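Local coordinates for rhodanese domain-containing protein (Thermoplasma volcanium GSS1, PDB 3GK5) that is of uncharacterised function but contains a rhodanese-like domain and probably acts in sulfur transfer or related cysteine chemistry, at residues Y3-N7 / N81-E86; I61-G65 / G87-S91. All coordinates share one frame. Residues are numbered along the deposited sequence.

Interaction 1 of 2, residues Y3-N7 / N81-E86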
loop_
_atom_site.group_PDB
_atom_site.type_symbol
_atom_site.label_atom_id
_atom_site.label_comp_id
_atom_site.label_asym_id
_atom_site.label_seq_id
_atom_site.Cartn_x
_atom_site.Cartn_y
_atom_site.Cartn_z
ATOM N N TYR A 3 0.485 -7.902 12.726
ATOM C CA TYR A 3 0.677 -8.088 11.256
ATOM C C TYR A 3 -0.529 -8.760 10.606
ATOM O O TYR A 3 -0.881 -9.890 10.951
ATOM C CB TYR A 3 1.926 -8.935 10.981
ATOM C CG TYR A 3 2.170 -9.184 9.508
ATOM C CD1 TYR A 3 2.752 -8.209 8.704
ATOM C CD2 TYR A 3 1.749 -10.368 8.902
ATOM C CE1 TYR A 3 2.903 -8.402 7.330
ATOM C CE2 TYR A 3 1.894 -10.569 7.526
ATOM C CZ TYR A 3 2.467 -9.580 6.747
ATOM O OH TYR A 3 2.573 -9.746 5.384
ATOM N N ARG A 4 -1.155 -8.058 9.664
ATOM C CA ARG A 4 -2.310 -8.581 8.944
ATOM C C ARG A 4 -2.063 -8.460 7.442
ATOM O O ARG A 4 -1.241 -7.659 7.001
ATOM C CB ARG A 4 -3.580 -7.805 9.301
ATOM C CG ARG A 4 -3.841 -7.638 10.788
ATOM C CD ARG A 4 -3.245 -6.338 11.304
ATOM N NE ARG A 4 -3.823 -5.163 10.649
ATOM C CZ ARG A 4 -5.105 -4.812 10.722
ATOM N NH1 ARG A 4 -5.535 -3.728 10.091
ATOM N NH2 ARG A 4 -5.962 -5.542 11.423
ATOM N N SER A 5 -2.786 -9.251 6.660
ATOM C CA SER A 5 -2.636 -9.226 5.213
ATOM C C SER A 5 -4.009 -9.172 4.546
ATOM O O SER A 5 -5.015 -9.528 5.164
ATOM C CB SER A 5 -1.869 -10.468 4.761
ATOM O OG SER A 5 -1.635 -10.448 3.368
ATOM N N ILE A 6 -4.046 -8.728 3.288
ATOM C CA ILE A 6 -5.305 -8.615 2.547
ATOM C C ILE A 6 -5.198 -8.941 1.058
ATOM O O ILE A 6 -4.336 -8.433 0.349
ATOM C CB ILE A 6 -5.921 -7.190 2.692
ATOM C CG1 ILE A 6 -7.174 -7.064 1.831
ATOM C CG2 ILE A 6 -4.924 -6.138 2.276
ATOM C CD1 ILE A 6 -7.814 -5.697 1.898
ATOM N N ASN A 7 -6.107 -9.791 0.602
ATOM C CA ASN A 7 -6.173 -10.220 -0.785
ATOM C C ASN A 7 -6.498 -9.030 -1.693
ATOM O O ASN A 7 -7.047 -8.028 -1.237
ATOM C CB ASN A 7 -7.269 -11.275 -0.923
ATOM C CG ASN A 7 -7.217 -11.997 -2.240
ATOM O OD1 ASN A 7 -8.225 -12.534 -2.705
ATOM N ND2 ASN A 7 -6.035 -12.034 -2.851
ATOM N N ASN A 81 -3.178 1.226 12.139
ATOM C CA ASN A 81 -4.073 0.237 11.580
ATOM C C ASN A 81 -3.740 0.078 10.092
ATOM O O ASN A 81 -4.343 0.738 9.240
ATOM C CB ASN A 81 -5.511 0.705 11.778
ATOM C CG ASN A 81 -6.514 -0.284 11.268
ATOM O OD1 ASN A 81 -6.222 -1.474 11.154
ATOM N ND2 ASN A 81 -7.719 0.194 10.972
ATOM N N ILE A 82 -2.758 -0.779 9.798
ATOM C CA ILE A 82 -2.332 -1.038 8.423
ATOM C C ILE A 82 -2.324 -2.529 8.126
ATOM O O ILE A 82 -2.201 -3.349 9.029
ATOM C CB ILE A 82 -0.903 -0.492 8.121
ATOM C CG1 ILE A 82 0.164 -1.503 8.551
ATOM C CG2 ILE A 82 -0.686 0.843 8.827
ATOM C CD1 ILE A 82 0.234 -1.766 10.037
ATOM N N VAL A 83 -2.453 -2.867 6.847
ATOM C CA VAL A 83 -2.460 -4.253 6.402
ATOM C C VAL A 83 -1.549 -4.383 5.186
ATOM O O VAL A 83 -1.320 -3.404 4.485
ATOM C CB VAL A 83 -3.870 -4.675 5.998
ATOM C CG1 VAL A 83 -4.797 -4.625 7.207
ATOM C CG2 VAL A 83 -4.372 -3.747 4.907
ATOM N N ASP A 84 -1.034 -5.583 4.936
ATOM C CA ASP A 84 -0.148 -5.824 3.793
ATOM C C ASP A 84 -0.972 -6.376 2.627
ATOM O O ASP A 84 -1.858 -7.206 2.831
ATOM C CB ASP A 84 0.957 -6.821 4.195
ATOM C CG ASP A 84 1.970 -7.070 3.089
ATOM O OD1 ASP A 84 2.396 -6.091 2.436
ATOM O OD2 ASP A 84 2.364 -8.244 2.880
ATOM N N VAL A 85 -0.697 -5.905 1.414
ATOM C CA VAL A 85 -1.426 -6.378 0.238
ATOM C C VAL A 85 -0.652 -7.494 -0.473
ATOM O O VAL A 85 0.437 -7.276 -1.020
ATOM C CB VAL A 85 -1.683 -5.233 -0.779
ATOM C CG1 VAL A 85 -2.462 -5.763 -1.974
ATOM C CG2 VAL A 85 -2.429 -4.094 -0.122
ATOM N N GLU A 86 -1.235 -8.687 -0.474
ATOM C CA GLU A 86 -0.620 -9.861 -1.089
ATOM C C GLU A 86 -0.395 -9.749 -2.594
ATOM O O GLU A 86 -1.288 -9.347 -3.336
ATOM C CB GLU A 86 -1.489 -11.084 -0.792
ATOM C CG GLU A 86 -1.811 -11.226 0.686
ATOM C CD GLU A 86 -3.001 -12.123 0.960
ATOM O OE1 GLU A 86 -3.338 -12.301 2.154
ATOM O OE2 GLU A 86 -3.598 -12.645 -0.010
#
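Residues 3-7 add an edge strand to the sheet, running parallel to residues 81-86. Ser-5 is bridged with Asp-84 and Ile-6 with Val-85. The backbone ladder has three hydrogen bonds: Asp-84 N to Arg-4 O (2.9 Å), Ile-6 N to Asp-84 O (2.7 Å) and Glu-86 N to Ile-6 O (3.2 Å).

Ser-5 and Asp-84 point to one face of the sheet. There the t rotamer of Tyr-3 carries its ring along the strand, and its OH donates to OD2 of Asp-84 (2.9 Å). OD1 of Asp-84 is hydrogen-bonded to Ser-68 OG, so Asp-84, t at chi1, links the N-terminal segment to helix 66-76. Ser-5 OG donates to OE1 of Glu-86 (2.8 Å), although the hydroxyl is crowded and its place is less certain.

Ile-6, with both chi angles t, faces the other side. Its CG2 packs on Val-83 CG2 (3.6 Å) and Val-85 CG2 (4.0 Å), and Leu-11 of helix 8-13 covers this face. Arg-4 leaves sideways with chi1 m. With chi2 at 92° and chi3 p, its end turns to the partner strand. Its NE donates to Ile-82 O (2.9 Å), while Val-83 CG1 lies over one face of the guanidinium, 3.1 Å from NH1.

Pairing of the first and last strands of a five-stranded parallel sheet, order 1-5-4-2-3, is typical of the rhodanese alpha/beta fold.

Interaction 2 of 2, residues I61-G65 / G87-S91; sequences ICAHG and GGIQS
This is a backbone-to-backbone contact between the loop that follows strand 58-61 and the N-terminal turn of helix 88-94. The loop offers carbonyls to two amides near the start of the helix. Ile-89 N donates to Cys-62 O (2.7 Å), and Gln-90 N donates to Ala-63 O (3.1 Å). The closest CA pair is His-64 with Gly-88, 4.0 Å apart. Gly-88 has phi/psi 73/-163. A CB there would clash with Ala-63 O, His-64 N and Cys-62 O, so the close fit depends on its bare CA, 3.1 Å from Cys-62 O. Gly-87 (83/-9) and Gly-65 (120/-5) also have positive phi. The loop from Cys-62 to Arg-67 probably corresponds to the active-site loop of rhodaneses, which starts with a cysteine at the end of a strand and leads into a helix. Here Cys-62 is t (phi/psi -137/-177), and its SG accepts a hydrogen bond from Gly-65 N (3.5 Å). The CA-to-CB bond of Ile-61 points toward the helix start. With chi1 t and chi2 at 146°, its CD1 lies 3.9 Å from Ile-89 CB. His-64 is m. Its ring edge meets Gln-90, t at chi1 and chi2, with His-64 CD2 3.2 Å from Gln-90 OE1. Ser-91 N donates a hydrogen bond to Gly-87 O (3.2 Å).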
loop_
_atom_site.group_PDB
_atom_site.type_symbol
_atom_site.label_atom_id
_atom_site.label_comp_id
_atom_site.label_asym_id
_atom_site.label_seq_id
_atom_site.Cartn_x
_atom_site.Cartn_y
_atom_site.Cartn_z
ATOM N N ILE A 61 0.917 -1.359 -0.180
ATOM C CA ILE A 61 1.171 -2.095 -1.388
ATOM C C ILE A 61 2.593 -1.945 -1.863
ATOM O O ILE A 61 3.255 -0.941 -1.623
ATOM C CB ILE A 61 0.221 -1.661 -2.494
ATOM C CG1 ILE A 61 0.220 -2.710 -3.614
ATOM C CG2 ILE A 61 0.628 -0.299 -2.999
ATOM C CD1 ILE A 61 -1.143 -2.866 -4.303
ATOM N N CYS A 62 3.047 -2.959 -2.567
ATOM C CA CYS A 62 4.400 -2.987 -3.068
ATOM C C CYS A 62 4.387 -3.490 -4.517
ATOM O O CYS A 62 3.321 -3.727 -5.073
ATOM C CB CYS A 62 5.180 -3.920 -2.159
ATOM S SG CYS A 62 6.824 -4.110 -2.599
ATOM N N ALA A 63 5.543 -3.650 -5.143
ATOM C CA ALA A 63 5.538 -4.155 -6.516
ATOM C C ALA A 63 5.148 -5.624 -6.478
ATOM O O ALA A 63 4.310 -6.074 -7.262
ATOM C CB ALA A 63 6.916 -3.991 -7.178
ATOM N N HIS A 64 5.758 -6.365 -5.554
ATOM C CA HIS A 64 5.482 -7.789 -5.407
ATOM C C HIS A 64 5.096 -8.178 -3.988
ATOM O O HIS A 64 4.505 -9.233 -3.781
ATOM C CB HIS A 64 6.693 -8.609 -5.849
ATOM C CG HIS A 64 7.241 -8.191 -7.173
ATOM N ND1 HIS A 64 8.355 -7.388 -7.294
ATOM C CD2 HIS A 64 6.796 -8.412 -8.431
ATOM C CE1 HIS A 64 8.570 -7.130 -8.571
ATOM N NE2 HIS A 64 7.637 -7.739 -9.284
ATOM N N GLY A 65 5.442 -7.334 -3.020
ATOM C CA GLY A 65 5.094 -7.612 -1.638
ATOM C C GLY A 65 6.255 -7.750 -0.668
ATOM O O GLY A 65 6.058 -7.880 0.540
ATOM N N GLY A 87 0.804 -10.118 -3.031
ATOM C CA GLY A 87 1.133 -10.078 -4.444
ATOM C C GLY A 87 1.581 -8.730 -4.980
ATOM O O GLY A 87 2.046 -8.633 -6.118
ATOM N N GLY A 88 1.445 -7.690 -4.167
ATOM C CA GLY A 88 1.831 -6.362 -4.606
ATOM C C GLY A 88 0.838 -5.826 -5.619
ATOM O O GLY A 88 -0.284 -6.330 -5.735
ATOM N N ILE A 89 1.242 -4.792 -6.347
ATOM C CA ILE A 89 0.380 -4.205 -7.365
ATOM C C ILE A 89 0.487 -5.079 -8.617
ATOM O O ILE A 89 -0.321 -4.974 -9.537
ATOM C CB ILE A 89 0.808 -2.750 -7.671
ATOM C CG1 ILE A 89 -0.295 -2.022 -8.431
ATOM C CG2 ILE A 89 2.091 -2.743 -8.482
ATOM C CD1 ILE A 89 -0.119 -0.505 -8.447
ATOM N N GLN A 90 1.497 -5.945 -8.644
ATOM C CA GLN A 90 1.678 -6.857 -9.761
ATOM C C GLN A 90 0.446 -7.755 -9.786
ATOM O O GLN A 90 -0.225 -7.871 -10.804
ATOM C CB GLN A 90 2.937 -7.706 -9.565
ATOM C CG GLN A 90 3.058 -8.874 -10.539
ATOM C CD GLN A 90 4.220 -9.805 -10.216
ATOM O OE1 GLN A 90 4.335 -10.314 -9.099
ATOM N NE2 GLN A 90 5.081 -10.041 -11.201
ATOM N N SER A 91 0.152 -8.372 -8.645
ATOM C CA SER A 91 -0.994 -9.258 -8.514
ATOM C C SER A 91 -2.273 -8.496 -8.818
ATOM O O SER A 91 -3.154 -8.985 -9.523
ATOM C CB SER A 91 -1.049 -9.820 -7.094
ATOM O OG SER A 91 -2.264 -10.510 -6.857
#

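In the fold
The chain enters through strand 5-6, at one edge of the sheet. It then builds strands 19-22, 38-39 and 58-61 with their helices. Residues 61-65 follow, and helix 66-76 leads back to strand 82-85. There interaction 1 closes a loop of 73 intervening residues. The chain goes directly on into 87-91, where interaction 2 closes a shorter loop of 21 residues back to the end of strand 58-61. The two contacts cross, because their segments alternate along the chain. Their centres are about 12 Å apart, and they touch through Val-85 and Ile-61 and through Glu-86 and Ser-91. Together they join the N-terminal edge strand, strand 82-85, the loop after strand 58-61 and the start of helix 88-94.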